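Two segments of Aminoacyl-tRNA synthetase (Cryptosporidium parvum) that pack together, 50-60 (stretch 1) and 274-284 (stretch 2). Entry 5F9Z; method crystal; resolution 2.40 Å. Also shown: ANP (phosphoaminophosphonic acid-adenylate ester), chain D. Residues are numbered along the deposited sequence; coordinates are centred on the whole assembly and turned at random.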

# COMPACT_ATOMS: atom_id res chain seq x y z
N ILE A 50 5.68 12.89 9.91
CA ILE A 50 6.01 12.07 11.07
C ILE A 50 5.06 10.88 11.13
O ILE A 50 3.84 11.05 11.09
CB ILE A 50 5.92 12.91 12.36
CG1 ILE A 50 6.96 14.03 12.34
CG2 ILE A 50 6.11 12.02 13.59
CD1 ILE A 50 6.95 14.87 13.58
N LEU A 51 5.63 9.68 11.22
CA LEU A 51 4.84 8.46 11.35
C LEU A 51 4.64 8.19 12.83
O LEU A 51 5.48 7.59 13.50
CB LEU A 51 5.53 7.29 10.65
CG LEU A 51 5.74 7.41 9.14
CD1 LEU A 51 6.44 6.18 8.60
CD2 LEU A 51 4.42 7.63 8.43
N ARG A 52 3.50 8.65 13.36
CA ARG A 52 3.16 8.40 14.75
C ARG A 52 2.86 6.91 14.95
O ARG A 52 2.59 6.19 13.99
CB ARG A 52 1.97 9.26 15.16
CG ARG A 52 2.24 10.75 15.06
CD ARG A 52 1.10 11.58 15.63
NE ARG A 52 1.00 11.46 17.08
CZ ARG A 52 0.16 12.16 17.83
NH1 ARG A 52 -0.66 13.04 17.27
NH2 ARG A 52 0.14 11.99 19.15
N PRO A 53 2.91 6.43 16.20
CA PRO A 53 2.74 4.98 16.44
C PRO A 53 1.49 4.38 15.84
O PRO A 53 1.50 3.20 15.47
CB PRO A 53 2.73 4.90 17.97
CG PRO A 53 3.57 6.04 18.41
CD PRO A 53 3.30 7.14 17.43
N TRP A 54 0.39 5.14 15.74
CA TRP A 54 -0.85 4.57 15.22
C TRP A 54 -0.72 4.19 13.75
O TRP A 54 -1.36 3.22 13.31
CB TRP A 54 -2.01 5.54 15.43
CG TRP A 54 -3.34 4.87 15.43
CD1 TRP A 54 -4.26 4.85 14.42
CD2 TRP A 54 -3.91 4.11 16.50
NE1 TRP A 54 -5.36 4.12 14.79
CE2 TRP A 54 -5.18 3.66 16.07
CE3 TRP A 54 -3.48 3.76 17.79
CZ2 TRP A 54 -6.01 2.88 16.87
CZ3 TRP A 54 -4.31 2.99 18.59
CH2 TRP A 54 -5.56 2.56 18.13
N SER A 55 0.07 4.92 12.98
CA SER A 55 0.33 4.56 11.60
C SER A 55 1.57 3.69 11.46
O SER A 55 1.60 2.79 10.61
CB SER A 55 0.48 5.81 10.73
OG SER A 55 1.63 6.56 11.11
N TYR A 56 2.60 3.93 12.28
CA TYR A 56 3.83 3.15 12.16
C TYR A 56 3.61 1.70 12.57
O TYR A 56 4.35 0.82 12.11
CB TYR A 56 4.94 3.78 13.01
CG TYR A 56 6.29 3.15 12.76
CD1 TYR A 56 6.97 3.37 11.57
CD2 TYR A 56 6.88 2.33 13.71
CE1 TYR A 56 8.20 2.80 11.34
CE2 TYR A 56 8.12 1.75 13.49
CZ TYR A 56 8.77 1.99 12.30
OH TYR A 56 10.00 1.42 12.07
N PHE A 57 2.62 1.43 13.42
CA PHE A 57 2.26 0.05 13.72
C PHE A 57 1.84 -0.69 12.45
O PHE A 57 2.19 -1.86 12.26
CB PHE A 57 1.13 0.00 14.75
CG PHE A 57 0.61 -1.38 15.03
CD1 PHE A 57 -0.40 -1.93 14.24
CD2 PHE A 57 1.11 -2.13 16.08
CE1 PHE A 57 -0.88 -3.20 14.49
CE2 PHE A 57 0.63 -3.40 16.33
CZ PHE A 57 -0.37 -3.94 15.54
N ILE A 58 1.08 -0.02 11.58
CA ILE A 58 0.60 -0.66 10.36
C ILE A 58 1.77 -1.00 9.44
O ILE A 58 1.77 -2.05 8.79
CB ILE A 58 -0.44 0.23 9.67
CG1 ILE A 58 -1.64 0.46 10.60
CG2 ILE A 58 -0.90 -0.39 8.35
CD1 ILE A 58 -2.80 1.16 9.94
N TRP A 59 2.78 -0.13 9.39
CA TRP A 59 3.96 -0.44 8.59
C TRP A 59 4.76 -1.58 9.22
O TRP A 59 5.29 -2.44 8.50
CB TRP A 59 4.84 0.80 8.43
CG TRP A 59 6.07 0.52 7.63
CD1 TRP A 59 7.36 0.50 8.08
CD2 TRP A 59 6.13 0.19 6.24
NE1 TRP A 59 8.22 0.19 7.06
CE2 TRP A 59 7.49 -0.00 5.91
CE3 TRP A 59 5.17 0.04 5.23
CZ2 TRP A 59 7.91 -0.33 4.63
CZ3 TRP A 59 5.59 -0.28 3.95
CH2 TRP A 59 6.95 -0.47 3.66
N GLU A 60 4.85 -1.60 10.55
CA GLU A 60 5.52 -2.71 11.22
C GLU A 60 4.79 -4.02 10.96
O GLU A 60 5.43 -5.08 10.85
CB GLU A 60 5.61 -2.44 12.72
CG GLU A 60 6.61 -1.36 13.10
CD GLU A 60 6.72 -1.17 14.60
OE1 GLU A 60 5.68 -1.14 15.28
OE2 GLU A 60 7.87 -1.06 15.09
N GLY A 274 9.86 -3.57 -5.02
CA GLY A 274 9.76 -2.61 -3.93
C GLY A 274 8.33 -2.36 -3.51
O GLY A 274 7.40 -2.39 -4.33
N LEU A 275 8.15 -2.10 -2.22
CA LEU A 275 6.88 -1.69 -1.63
C LEU A 275 7.17 -0.66 -0.55
O LEU A 275 8.11 -0.82 0.23
CB LEU A 275 6.12 -2.89 -1.04
CG LEU A 275 4.73 -2.64 -0.43
CD1 LEU A 275 3.81 -3.81 -0.70
CD2 LEU A 275 4.83 -2.39 1.07
N THR A 276 6.37 0.40 -0.51
CA THR A 276 6.62 1.54 0.35
C THR A 276 5.45 1.76 1.31
O THR A 276 4.44 1.06 1.27
CB THR A 276 6.85 2.81 -0.48
OG1 THR A 276 5.62 3.18 -1.10
CG2 THR A 276 7.88 2.56 -1.56
N THR A 277 5.61 2.77 2.17
CA THR A 277 4.55 3.22 3.06
C THR A 277 3.34 3.78 2.32
O THR A 277 2.35 4.12 2.98
CB THR A 277 5.09 4.28 4.03
OG1 THR A 277 5.95 5.18 3.32
CG2 THR A 277 5.87 3.61 5.15
N ARG A 278 3.41 3.90 0.99
CA ARG A 278 2.23 4.26 0.21
C ARG A 278 1.07 3.30 0.45
O ARG A 278 -0.10 3.71 0.40
CB ARG A 278 2.60 4.30 -1.28
CG ARG A 278 1.42 4.31 -2.23
CD ARG A 278 1.88 4.28 -3.68
NE ARG A 278 2.55 5.52 -4.07
CZ ARG A 278 2.84 5.84 -5.33
NH1 ARG A 278 2.54 5.01 -6.31
NH2 ARG A 278 3.45 6.99 -5.59
N ALA A 279 1.37 2.03 0.72
CA ALA A 279 0.33 1.04 0.97
C ALA A 279 -0.60 1.49 2.10
O ALA A 279 -1.81 1.23 2.06
CB ALA A 279 0.95 -0.31 1.30
N ILE A 280 -0.05 2.16 3.11
CA ILE A 280 -0.87 2.64 4.22
C ILE A 280 -1.86 3.69 3.72
O ILE A 280 -3.05 3.65 4.05
CB ILE A 280 0.01 3.18 5.35
CG1 ILE A 280 1.01 2.11 5.80
CG2 ILE A 280 -0.84 3.65 6.52
CD1 ILE A 280 1.94 2.56 6.91
N GLY A 281 -1.38 4.63 2.91
CA GLY A 281 -2.26 5.68 2.41
C GLY A 281 -3.36 5.14 1.52
O GLY A 281 -4.51 5.57 1.62
N VAL A 282 -3.02 4.21 0.63
CA VAL A 282 -4.03 3.60 -0.23
C VAL A 282 -5.07 2.87 0.61
O VAL A 282 -6.28 2.92 0.32
CB VAL A 282 -3.37 2.65 -1.25
CG1 VAL A 282 -4.41 2.05 -2.18
CG2 VAL A 282 -2.30 3.39 -2.04
N MET A 283 -4.63 2.19 1.67
CA MET A 283 -5.56 1.50 2.55
C MET A 283 -6.46 2.48 3.30
O MET A 283 -7.65 2.22 3.48
CB MET A 283 -4.78 0.61 3.53
CG MET A 283 -5.64 -0.12 4.56
SD MET A 283 -5.88 0.83 6.07
CE MET A 283 -4.18 1.14 6.55
N ILE A 284 -5.90 3.61 3.73
CA ILE A 284 -6.69 4.62 4.43
C ILE A 284 -7.77 5.18 3.51
O ILE A 284 -8.95 5.27 3.88
CB ILE A 284 -5.79 5.74 4.97
CG1 ILE A 284 -4.84 5.21 6.04
CG2 ILE A 284 -6.62 6.89 5.51
CD1 ILE A 284 -3.66 6.11 6.31
PG ANP D . 6.63 7.20 -9.81
O1G ANP D . 6.74 7.75 -11.20
O2G ANP D . 5.17 7.43 -9.28
O3G ANP D . 7.65 7.95 -8.87
PB ANP D . 8.53 5.17 -9.35
O1B ANP D . 9.30 4.49 -10.52
O2B ANP D . 9.25 6.41 -8.94
N3B ANP D . 6.97 5.54 -9.84
PA ANP D . 9.56 3.12 -7.84
O1A ANP D . 10.90 3.75 -7.84
O2A ANP D . 9.39 1.99 -8.86
O3A ANP D . 8.43 4.19 -8.14
O5' ANP D . 9.26 2.62 -6.36
C5' ANP D . 8.54 1.40 -6.11
C4' ANP D . 7.16 1.74 -5.62
O4' ANP D . 7.26 2.70 -4.55
C3' ANP D . 6.24 2.39 -6.64
O3' ANP D . 5.56 1.40 -7.40
C2' ANP D . 5.27 3.20 -5.76
O2' ANP D . 4.15 2.41 -5.36
C1' ANP D . 6.14 3.56 -4.55
N9 ANP D . 6.62 4.93 -4.54
C8 ANP D . 7.29 5.58 -5.54
N7 ANP D . 7.62 6.82 -5.26
C5 ANP D . 7.14 7.00 -3.97
C6 ANP D . 7.17 8.09 -3.08
N6 ANP D . 7.72 9.27 -3.38
N1 ANP D . 6.60 7.94 -1.87
C2 ANP D . 6.04 6.76 -1.56
N3 ANP D . 5.96 5.66 -2.31
C4 ANP D . 6.53 5.84 -3.51

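W59 and I280 anchor this contact, which joins helix 53-60 to the strand end, turn and helix of residues 274-284; the helix axes cross at 112° and approach to 10.0 Å. No hydrogen bond links the two stretches; apolar side chains pack together, and several backbone oxygens lie against carbon atoms. The CA-to-CB bond of W59 points sideways, but with chi1 at t the indole reaches across to the turn. T277 CG2 sits over one face of the W59 six-membered ring, 3.8 Å from the ring centroid and 22° off the normal, a CH-pi contact. At the ring edge L275 O lies 3.6 Å from W59 CH2, while W59 CZ3 comes within 3.2 Å of T276 O and 3.7 Å of L275 CD2. The CA-to-CB bond of I280 points toward the other stretch and, in the m,t rotamer, I280 extends CD1 to 3.7 Å from W59 CB and equally 3.7 Å from S55 O. I280 CG1 packs 4.0 Å from I58 CG2. The CA-to-CB bond of I58 also points toward the other stretch, and I58 CD1 meets M283 CE at 3.7 Å, carrying the apolar contact a turn further along the second helix. T276, whose CA-to-CB bond points away from the other stretch, uses OG1 otherwise: T276 OG1 accepts from R278 N (3.1 Å), a capping bond, and donates to ANP N3 (2.8 Å). The T276 carbonyl near the indole thus belongs to a residue whose side chain holds the nucleotide.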